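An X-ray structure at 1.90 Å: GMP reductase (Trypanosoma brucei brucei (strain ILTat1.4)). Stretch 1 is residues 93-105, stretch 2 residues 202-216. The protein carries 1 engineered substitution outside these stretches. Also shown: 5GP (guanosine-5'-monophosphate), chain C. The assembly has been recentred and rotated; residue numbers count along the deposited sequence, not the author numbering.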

# COMPACT_ATOMS: atom_id res chain seq x y z
N ARG A 93 -38.49 8.26 -32.22
CA ARG A 93 -38.94 7.06 -32.91
C ARG A 93 -39.09 5.86 -31.98
O ARG A 93 -39.67 4.85 -32.39
CB ARG A 93 -37.94 6.77 -34.05
CG ARG A 93 -38.51 6.04 -35.24
CD ARG A 93 -39.33 6.92 -36.16
NE ARG A 93 -40.08 6.07 -37.09
CZ ARG A 93 -40.49 6.44 -38.30
NH1 ARG A 93 -40.22 7.65 -38.78
NH2 ARG A 93 -41.16 5.58 -39.04
N ALA A 94 -38.64 5.98 -30.72
CA ALA A 94 -38.67 4.83 -29.82
C ALA A 94 -40.08 4.32 -29.59
O ALA A 94 -40.30 3.11 -29.48
CB ALA A 94 -38.02 5.21 -28.48
N GLN A 95 -41.05 5.23 -29.46
CA GLN A 95 -42.45 4.86 -29.30
C GLN A 95 -43.31 6.05 -29.70
O GLN A 95 -42.83 7.18 -29.77
CB GLN A 95 -42.75 4.42 -27.86
CG GLN A 95 -42.42 5.47 -26.82
CD GLN A 95 -42.31 4.86 -25.44
OE1 GLN A 95 -41.36 4.12 -25.15
NE2 GLN A 95 -43.29 5.14 -24.59
N SER A 96 -44.59 5.78 -29.95
CA SER A 96 -45.51 6.82 -30.37
C SER A 96 -46.93 6.29 -30.19
O SER A 96 -47.13 5.13 -29.84
CB SER A 96 -45.27 7.22 -31.83
OG SER A 96 -45.94 8.43 -32.14
N PHE A 97 -47.92 7.15 -30.41
CA PHE A 97 -49.29 6.65 -30.51
C PHE A 97 -49.57 6.41 -31.99
O PHE A 97 -49.67 5.26 -32.44
CB PHE A 97 -50.30 7.60 -29.87
CG PHE A 97 -51.72 7.10 -29.97
CD1 PHE A 97 -52.05 5.85 -29.48
CD2 PHE A 97 -52.70 7.86 -30.59
CE1 PHE A 97 -53.36 5.35 -29.58
CE2 PHE A 97 -54.00 7.37 -30.69
CZ PHE A 97 -54.33 6.12 -30.18
N LEU A 98 -49.66 7.49 -32.77
CA LEU A 98 -49.72 7.39 -34.22
C LEU A 98 -48.30 7.47 -34.76
O LEU A 98 -47.64 8.50 -34.62
CB LEU A 98 -50.58 8.51 -34.81
CG LEU A 98 -52.05 8.61 -34.38
CD1 LEU A 98 -52.74 9.70 -35.20
CD2 LEU A 98 -52.76 7.30 -34.56
N ILE A 99 -47.83 6.39 -35.37
CA ILE A 99 -46.51 6.39 -35.99
C ILE A 99 -46.61 7.10 -37.33
O ILE A 99 -47.31 6.63 -38.24
CB ILE A 99 -45.96 4.97 -36.15
CG1 ILE A 99 -45.93 4.25 -34.80
CG2 ILE A 99 -44.57 5.01 -36.77
CD1 ILE A 99 -45.78 2.73 -34.93
N GLU A 100 -45.90 8.22 -37.47
CA GLU A 100 -45.85 8.91 -38.74
C GLU A 100 -44.79 8.26 -39.62
O GLU A 100 -43.79 7.73 -39.13
CB GLU A 100 -45.55 10.40 -38.55
CG GLU A 100 -46.67 11.17 -37.83
CD GLU A 100 -46.49 12.68 -37.92
OE1 GLU A 100 -45.46 13.15 -38.46
OE2 GLU A 100 -47.39 13.41 -37.44
N SER A 101 -45.04 8.30 -40.93
CA SER A 101 -44.15 7.70 -41.92
C SER A 101 -43.67 6.30 -41.53
O SER A 101 -42.46 6.05 -41.47
CB SER A 101 -42.96 8.62 -42.18
OG SER A 101 -43.41 9.93 -42.48
N PRO A 102 -44.59 5.38 -41.25
CA PRO A 102 -44.16 4.02 -40.86
C PRO A 102 -43.34 3.39 -41.98
O PRO A 102 -43.50 3.72 -43.16
CB PRO A 102 -45.49 3.28 -40.64
CG PRO A 102 -46.47 4.01 -41.48
CD PRO A 102 -46.04 5.46 -41.48
N ARG A 103 -42.42 2.52 -41.58
CA ARG A 103 -41.52 1.90 -42.55
C ARG A 103 -42.29 0.94 -43.45
O ARG A 103 -43.16 0.18 -42.99
CB ARG A 103 -40.39 1.16 -41.83
CG ARG A 103 -39.58 2.02 -40.84
CD ARG A 103 -38.97 3.24 -41.54
NE ARG A 103 -37.91 2.85 -42.46
CZ ARG A 103 -37.32 3.67 -43.32
NH1 ARG A 103 -37.66 4.95 -43.38
NH2 ARG A 103 -36.36 3.20 -44.11
N ILE A 104 -41.95 0.96 -44.74
CA ILE A 104 -42.69 0.20 -45.74
C ILE A 104 -41.73 -0.65 -46.56
O ILE A 104 -40.51 -0.51 -46.48
CB ILE A 104 -43.54 1.11 -46.67
CG1 ILE A 104 -42.73 2.29 -47.19
CG2 ILE A 104 -44.75 1.62 -45.94
CD1 ILE A 104 -41.90 2.01 -48.39
N ILE A 105 -42.31 -1.53 -47.37
CA ILE A 105 -41.55 -2.37 -48.29
C ILE A 105 -42.46 -2.68 -49.46
O ILE A 105 -43.69 -2.57 -49.37
CB ILE A 105 -41.05 -3.66 -47.59
CG1 ILE A 105 -39.94 -4.33 -48.39
CG2 ILE A 105 -42.23 -4.60 -47.30
CD1 ILE A 105 -39.28 -5.46 -47.67
N GLN A 202 -54.41 4.88 -49.10
CA GLN A 202 -53.00 5.19 -48.93
C GLN A 202 -52.61 5.18 -47.45
O GLN A 202 -53.38 5.60 -46.58
CB GLN A 202 -52.67 6.54 -49.56
CG GLN A 202 -53.25 7.75 -48.83
CD GLN A 202 -54.68 8.11 -49.26
OE1 GLN A 202 -55.53 7.23 -49.45
NE2 GLN A 202 -54.95 9.40 -49.38
N LEU A 203 -51.41 4.69 -47.17
CA LEU A 203 -50.97 4.53 -45.78
C LEU A 203 -50.67 5.90 -45.17
O LEU A 203 -49.85 6.65 -45.70
CB LEU A 203 -49.74 3.64 -45.74
CG LEU A 203 -49.08 3.44 -44.38
CD1 LEU A 203 -50.03 2.72 -43.43
CD2 LEU A 203 -47.80 2.66 -44.57
N LEU A 204 -51.32 6.21 -44.04
CA LEU A 204 -51.08 7.47 -43.33
C LEU A 204 -50.34 7.29 -42.01
O LEU A 204 -49.32 7.96 -41.78
CB LEU A 204 -52.41 8.19 -43.08
CG LEU A 204 -53.25 8.51 -44.32
CD1 LEU A 204 -54.57 9.13 -43.89
CD2 LEU A 204 -52.49 9.42 -45.25
N TYR A 205 -50.83 6.41 -41.14
CA TYR A 205 -50.17 6.14 -39.86
C TYR A 205 -50.20 4.64 -39.59
O TYR A 205 -50.85 3.87 -40.30
CB TYR A 205 -50.85 6.86 -38.68
CG TYR A 205 -51.00 8.35 -38.86
CD1 TYR A 205 -49.94 9.22 -38.61
CD2 TYR A 205 -52.21 8.90 -39.26
CE1 TYR A 205 -50.09 10.59 -38.79
CE2 TYR A 205 -52.37 10.26 -39.43
CZ TYR A 205 -51.30 11.10 -39.19
OH TYR A 205 -51.47 12.46 -39.37
N LEU A 206 -49.51 4.25 -38.52
CA LEU A 206 -49.61 2.91 -37.97
C LEU A 206 -49.75 3.00 -36.46
O LEU A 206 -49.07 3.81 -35.82
CB LEU A 206 -48.38 2.07 -38.34
CG LEU A 206 -48.28 0.72 -37.64
CD1 LEU A 206 -49.39 -0.21 -38.18
CD2 LEU A 206 -46.88 0.11 -37.83
N VAL A 207 -50.65 2.20 -35.89
CA VAL A 207 -50.75 2.03 -34.45
C VAL A 207 -50.42 0.58 -34.12
O VAL A 207 -50.98 -0.34 -34.74
CB VAL A 207 -52.15 2.41 -33.92
CG1 VAL A 207 -52.12 2.47 -32.39
CG2 VAL A 207 -52.60 3.74 -34.51
N THR A 208 -49.51 0.37 -33.17
CA THR A 208 -49.07 -0.96 -32.80
C THR A 208 -49.52 -1.31 -31.38
O THR A 208 -49.65 -0.44 -30.52
CB THR A 208 -47.55 -1.10 -32.88
OG1 THR A 208 -46.95 -0.37 -31.81
CG2 THR A 208 -47.04 -0.56 -34.18
N LEU A 209 -49.72 -2.61 -31.16
CA LEU A 209 -50.10 -3.09 -29.84
C LEU A 209 -49.05 -2.72 -28.80
O LEU A 209 -49.40 -2.39 -27.66
CB LEU A 209 -50.30 -4.61 -29.90
CG LEU A 209 -50.48 -5.38 -28.60
CD1 LEU A 209 -51.73 -4.91 -27.87
CD2 LEU A 209 -50.55 -6.86 -28.90
N SER A 210 -47.77 -2.78 -29.17
CA SER A 210 -46.70 -2.43 -28.22
C SER A 210 -46.91 -1.04 -27.66
O SER A 210 -46.76 -0.81 -26.46
CB SER A 210 -45.33 -2.52 -28.90
OG SER A 210 -45.05 -3.84 -29.32
N ASP A 211 -47.23 -0.08 -28.53
CA ASP A 211 -47.44 1.29 -28.10
C ASP A 211 -48.71 1.42 -27.27
O ASP A 211 -48.75 2.16 -26.29
CB ASP A 211 -47.51 2.21 -29.31
CG ASP A 211 -46.16 2.43 -29.96
OD1 ASP A 211 -45.16 2.54 -29.23
OD2 ASP A 211 -46.10 2.51 -31.20
N VAL A 212 -49.77 0.71 -27.68
CA VAL A 212 -51.03 0.76 -26.93
C VAL A 212 -50.83 0.22 -25.53
O VAL A 212 -51.30 0.81 -24.55
CB VAL A 212 -52.12 -0.01 -27.70
CG1 VAL A 212 -53.34 -0.22 -26.81
CG2 VAL A 212 -52.49 0.72 -28.98
N VAL A 213 -50.14 -0.92 -25.41
CA VAL A 213 -49.89 -1.49 -24.09
C VAL A 213 -49.15 -0.50 -23.20
O VAL A 213 -49.50 -0.30 -22.03
CB VAL A 213 -49.12 -2.82 -24.22
CG1 VAL A 213 -48.48 -3.22 -22.90
CG2 VAL A 213 -50.05 -3.91 -24.71
N LYS A 214 -48.12 0.16 -23.74
CA LYS A 214 -47.37 1.14 -22.96
C LYS A 214 -48.27 2.28 -22.49
O LYS A 214 -48.20 2.70 -21.33
CB LYS A 214 -46.20 1.69 -23.78
CG LYS A 214 -45.03 0.73 -23.95
CD LYS A 214 -43.96 1.36 -24.83
CE LYS A 214 -42.79 0.40 -25.08
NZ LYS A 214 -42.18 0.65 -26.42
N LEU A 215 -49.11 2.81 -23.39
CA LEU A 215 -49.97 3.93 -23.04
C LEU A 215 -51.05 3.53 -22.05
O LEU A 215 -51.53 4.37 -21.27
CB LEU A 215 -50.59 4.52 -24.30
CG LEU A 215 -49.56 5.22 -25.17
CD1 LEU A 215 -50.05 5.38 -26.60
CD2 LEU A 215 -49.19 6.56 -24.56
N ARG A 216 -51.45 2.26 -22.04
CA ARG A 216 -52.42 1.80 -21.07
C ARG A 216 -51.81 1.53 -19.70
O ARG A 216 -52.53 1.52 -18.70
CB ARG A 216 -53.11 0.53 -21.58
CG ARG A 216 -54.11 0.79 -22.69
CD ARG A 216 -54.59 -0.50 -23.34
NE ARG A 216 -54.82 -1.57 -22.37
CZ ARG A 216 -55.99 -1.81 -21.78
NH1 ARG A 216 -57.04 -1.05 -22.06
NH2 ARG A 216 -56.11 -2.80 -20.91
P 5GP C . -42.55 -3.99 -32.31
O1P 5GP C . -43.72 -4.66 -31.62
O2P 5GP C . -42.86 -3.45 -33.69
O3P 5GP C . -41.18 -4.59 -32.07
O5' 5GP C . -42.43 -2.59 -31.58
C5' 5GP C . -42.65 -1.43 -32.35
C4' 5GP C . -42.08 -0.22 -31.69
O4' 5GP C . -41.29 0.50 -32.69
C3' 5GP C . -43.18 0.75 -31.23
O3' 5GP C . -42.79 1.42 -30.03
C2' 5GP C . -43.27 1.71 -32.41
O2' 5GP C . -43.83 2.98 -32.12
C1' 5GP C . -41.81 1.80 -32.85
N9 5GP C . -41.69 2.20 -34.25
C8 5GP C . -41.18 3.37 -34.66
N7 5GP C . -41.28 3.46 -36.00
C5 5GP C . -41.88 2.33 -36.44
C6 5GP C . -42.24 1.89 -37.71
O6 5GP C . -42.00 2.59 -38.71
N1 5GP C . -42.84 0.70 -37.84
C2 5GP C . -43.10 -0.08 -36.78
N2 5GP C . -43.71 -1.27 -36.98
N3 5GP C . -42.76 0.33 -35.52
C4 5GP C . -42.15 1.53 -35.33
O HOH W 1 -48.43 2.88 -32.31

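What fills the apolar centre of the contact? Side chains of Phe-97, Leu-98 and Ile-99 meet those of Tyr-205, Leu-206, Val-207 and Leu-215; together the stretches bury 845 Å², both sides summed. Leu-98 sits between two partners: its CD2 lies 3.6 Å from Val-207 CG2, while its CD1 stands 4.1 Å from the centroid of the Tyr-205 ring, only 8° off the ring normal. That is a CH-pi contact over the face, and the branched end of leucine allows it to reach the ring and the valine together. Phe-97 directs its CA-to-CB bond away from stretch 2, yet its ring still packs against the helix, with CD1 3.5 Å from Leu-215 CD1. The same ring also approaches the strand, where CE1 lies 4.2 Å from Val-207 CG1.

What does the backbone contribute? Ile-99 and Leu-206 exchange two hydrogen bonds: Ile-99 N donates to Leu-206 O at 2.9 Å, and Leu-206 N returns a longer bond to Ile-99 O at 3.3 Å. Ile-99 O also receives a CA-H...O contact from Tyr-205 CA at 3.3 Å. The Ile-99 and Leu-206 side chains lie on one face, where Ile-99 CD1 comes within 4.1 Å of Leu-206 CD2, and those of Glu-100 and Tyr-205 on the other. There the aliphatic part of Glu-100 serves as a neighbour for the aromatic ring, its CG 3.6 Å from Tyr-205 CE1 at the ring edge.

What continues the packing beyond the paired strands? The CA-to-CB bond of Pro-102 points toward stretch 2, and the residue offers a compact apolar ring, with CG 3.6 Å from Leu-203 CD2 and CB 3.9 Å from Leu-206 CB. Ile-104 adds its CG2 at 3.5 Å from the same Leu-203 CD2, so one leucine methyl group serves two residues of stretch 1.

Where does the contact become polar? The CA-to-CB bond of Asp-211, a buried residue in the first turn of the helix, points toward stretch 1. Ser-96 N gives Asp-211 OD1 a weak hydrogen bond of 3.4 Å. A water bridges the two stretches, donating to Phe-97 O at 2.7 Å and to Asp-211 OD2 at 2.6 Å while accepting from Thr-208 N at 2.9 Å. Thr-208 caps the helix, its OG1 accepting from Asp-211 N at 3.3 Å, which helps to fix the start of the helix beside the loop.

How does guanosine-5'-monophosphate join the two stretches? Its O2' donates a very short 2.5 Å hydrogen bond to Asp-211 OD2, and Ser-210 OG donates to its O1P at 2.8 Å. From stretch 1, Arg-93 NE donates to N7 of the nucleotide at 3.1 Å and Arg-103 N to its O6 at 2.9 Å. Both stretches therefore bind the same nucleotide, which bridges them at the polar edge.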